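Local coordinates for probable cell division protein WhiA (Thermotoga maritima, PDB 3HYI) that is predicted to act in cell division and chromosome segregation, pairing a degenerate LAGLIDADG homing endonuclease domain with a DNA-binding helix-turn-helix domain, at residues V20-R25 and L63-Y68. Residues are numbered along the deposited sequence; the frame is centred on the assembly and turned at random.
Sequences VPFGSR and LNLMKY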
loop_
_atom_site.group_PDB
_atom_site.type_symbol
_atom_site.label_atom_id
_atom_site.label_comp_id
_atom_site.label_asym_id
_atom_site.label_seq_id
_atom_site.Cartn_x
_atom_site.Cartn_y
_atom_site.Cartn_z
ATOM N N VAL A 20 -20.406 -6.041 16.044
ATOM C CA VAL A 20 -19.430 -6.780 16.851
ATOM C C VAL A 20 -19.966 -6.910 18.288
ATOM O O VAL A 20 -20.606 -5.989 18.785
ATOM C CB VAL A 20 -18.047 -6.071 16.842
ATOM C CG1 VAL A 20 -17.152 -6.571 17.976
ATOM C CG2 VAL A 20 -17.365 -6.267 15.494
ATOM N N PRO A 21 -19.736 -8.061 18.952
ATOM C CA PRO A 21 -20.246 -8.257 20.317
ATOM C C PRO A 21 -19.925 -7.149 21.336
ATOM O O PRO A 21 -18.932 -6.436 21.200
ATOM C CB PRO A 21 -19.584 -9.569 20.749
ATOM C CG PRO A 21 -19.355 -10.301 19.489
ATOM C CD PRO A 21 -19.025 -9.260 18.465
ATOM N N PHE A 22 -20.786 -7.024 22.342
ATOM C CA PHE A 22 -20.556 -6.134 23.480
ATOM C C PHE A 22 -20.056 -7.000 24.636
ATOM O O PHE A 22 -20.844 -7.647 25.328
ATOM C CB PHE A 22 -21.846 -5.394 23.854
ATOM C CG PHE A 22 -22.538 -4.764 22.678
ATOM C CD1 PHE A 22 -22.103 -3.553 22.160
ATOM C CD2 PHE A 22 -23.617 -5.395 22.077
ATOM C CE1 PHE A 22 -22.744 -2.980 21.066
ATOM C CE2 PHE A 22 -24.259 -4.828 20.986
ATOM C CZ PHE A 22 -23.820 -3.620 20.482
ATOM N N GLY A 23 -18.738 -7.021 24.816
ATOM C CA GLY A 23 -18.075 -7.946 25.738
ATOM C C GLY A 23 -18.590 -7.873 27.156
ATOM O O GLY A 23 -18.837 -8.899 27.800
ATOM N N SER A 24 -18.751 -6.645 27.631
ATOM C CA SER A 24 -19.221 -6.365 28.972
ATOM C C SER A 24 -19.530 -4.883 29.027
ATOM O O SER A 24 -19.224 -4.141 28.093
ATOM C CB SER A 24 -18.152 -6.710 30.013
ATOM O OG SER A 24 -16.953 -5.985 29.777
ATOM N N ARG A 25 -20.126 -4.458 30.127
ATOM C CA ARG A 25 -20.434 -3.053 30.347
ATOM C C ARG A 25 -19.179 -2.171 30.305
ATOM O O ARG A 25 -19.209 -1.045 29.812
ATOM C CB ARG A 25 -21.115 -2.916 31.701
ATOM C CG ARG A 25 -21.589 -1.538 31.983
ATOM C CD ARG A 25 -22.213 -1.446 33.342
ATOM N NE ARG A 25 -22.244 -0.044 33.732
ATOM C CZ ARG A 25 -23.216 0.812 33.427
ATOM N NH1 ARG A 25 -24.297 0.421 32.750
ATOM N NH2 ARG A 25 -23.110 2.076 33.821
ATOM N N LEU A 63 -25.178 4.321 18.427
ATOM C CA LEU A 63 -26.557 4.086 18.846
ATOM C C LEU A 63 -26.708 2.732 19.530
ATOM O O LEU A 63 -27.435 2.612 20.518
ATOM C CB LEU A 63 -27.526 4.191 17.662
ATOM C CG LEU A 63 -27.732 5.576 17.039
ATOM C CD1 LEU A 63 -28.808 5.505 15.952
ATOM C CD2 LEU A 63 -28.092 6.626 18.078
ATOM N N ASN A 64 -26.017 1.719 19.012
ATOM C CA ASN A 64 -26.054 0.387 19.620
ATOM C C ASN A 64 -25.402 0.343 21.008
ATOM O O ASN A 64 -25.858 -0.394 21.885
ATOM C CB ASN A 64 -25.400 -0.647 18.702
ATOM C CG ASN A 64 -26.192 -0.886 17.418
ATOM O OD1 ASN A 64 -27.355 -0.501 17.301
ATOM N ND2 ASN A 64 -25.554 -1.539 16.449
ATOM N N LEU A 65 -24.342 1.123 21.201
ATOM C CA LEU A 65 -23.686 1.232 22.510
ATOM C C LEU A 65 -24.601 1.892 23.535
ATOM O O LEU A 65 -24.726 1.417 24.666
ATOM C CB LEU A 65 -22.379 2.030 22.398
ATOM C CG LEU A 65 -21.068 1.269 22.153
ATOM C CD1 LEU A 65 -21.298 -0.093 21.548
ATOM C CD2 LEU A 65 -20.151 2.097 21.262
ATOM N N MET A 66 -25.234 2.990 23.132
ATOM C CA MET A 66 -26.182 3.704 23.995
ATOM C C MET A 66 -27.407 2.856 24.340
ATOM O O MET A 66 -27.973 2.987 25.426
ATOM C CB MET A 66 -26.622 5.013 23.332
ATOM C CG MET A 66 -25.518 6.055 23.228
ATOM S SD MET A 66 -24.816 6.525 24.824
ATOM C CE MET A 66 -26.041 7.697 25.401
ATOM N N LYS A 67 -27.806 1.998 23.406
ATOM C CA LYS A 67 -28.902 1.054 23.616
ATOM C C LYS A 67 -28.505 -0.030 24.619
ATOM O O LYS A 67 -29.300 -0.400 25.483
ATOM C CB LYS A 67 -29.296 0.424 22.281
ATOM C CG LYS A 67 -30.319 -0.701 22.350
ATOM C CD LYS A 67 -30.526 -1.293 20.962
ATOM C CE LYS A 67 -31.189 -2.658 21.011
ATOM N NZ LYS A 67 -32.658 -2.551 21.202
ATOM N N TYR A 68 -27.281 -0.540 24.491
ATOM C CA TYR A 68 -26.746 -1.510 25.444
ATOM C C TYR A 68 -26.791 -0.952 26.868
ATOM O O TYR A 68 -27.146 -1.667 27.805
ATOM C CB TYR A 68 -25.308 -1.907 25.077
ATOM C CG TYR A 68 -24.682 -2.905 26.038
ATOM C CD1 TYR A 68 -24.193 -2.495 27.279
ATOM C CD2 TYR A 68 -24.581 -4.256 25.710
ATOM C CE1 TYR A 68 -23.632 -3.398 28.165
ATOM C CE2 TYR A 68 -24.011 -5.169 26.597
ATOM C CZ TYR A 68 -23.539 -4.729 27.821
ATOM O OH TYR A 68 -22.974 -5.617 28.705
HETATM O O HOH W 1 -22.221 -7.921 27.590
#
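F22, in the loop that joins helix 9-16 to helix 25-39, packs its side chain against L65, N64 and Y68 of helix 56-68. Packing is tight at the ring's edge, where CD1 of buried L65 comes within 3.3 Å of F22 CE1, near the ring plane. One helical residue back, CB of N64 meets F22 CZ at 3.8 Å. Y68, its CG anti to the backbone N (chi1 179°), runs past F22 in the opposite direction, with F22 CB 3.5 Å from Y68 CD2; the two rings are oblique, planes 43° apart. V28 of helix 25-39 touches both F22 and Y68.

The phenol end is looser. Y68 OH lies 3.4 Å from R25 N but is not aligned for a hydrogen bond, and CB of R25 stays 4.4 Å from Y68 CE1. Here a water bridges the segments, donating to F22 O and hydrogen-bonded to Y68 OH, both at 2.7 Å. S24, the N-cap of helix 25-39, caps a backbone N of that helix, and its OG hydrogen-bonds to E27 OE2.

With no direct hydrogen bond between the segments, apolar contact probably sets how this surface loop sits on helix 56-68 of the N-terminal LAGLIDADG-like domain, and the water link is probably the more yielding part.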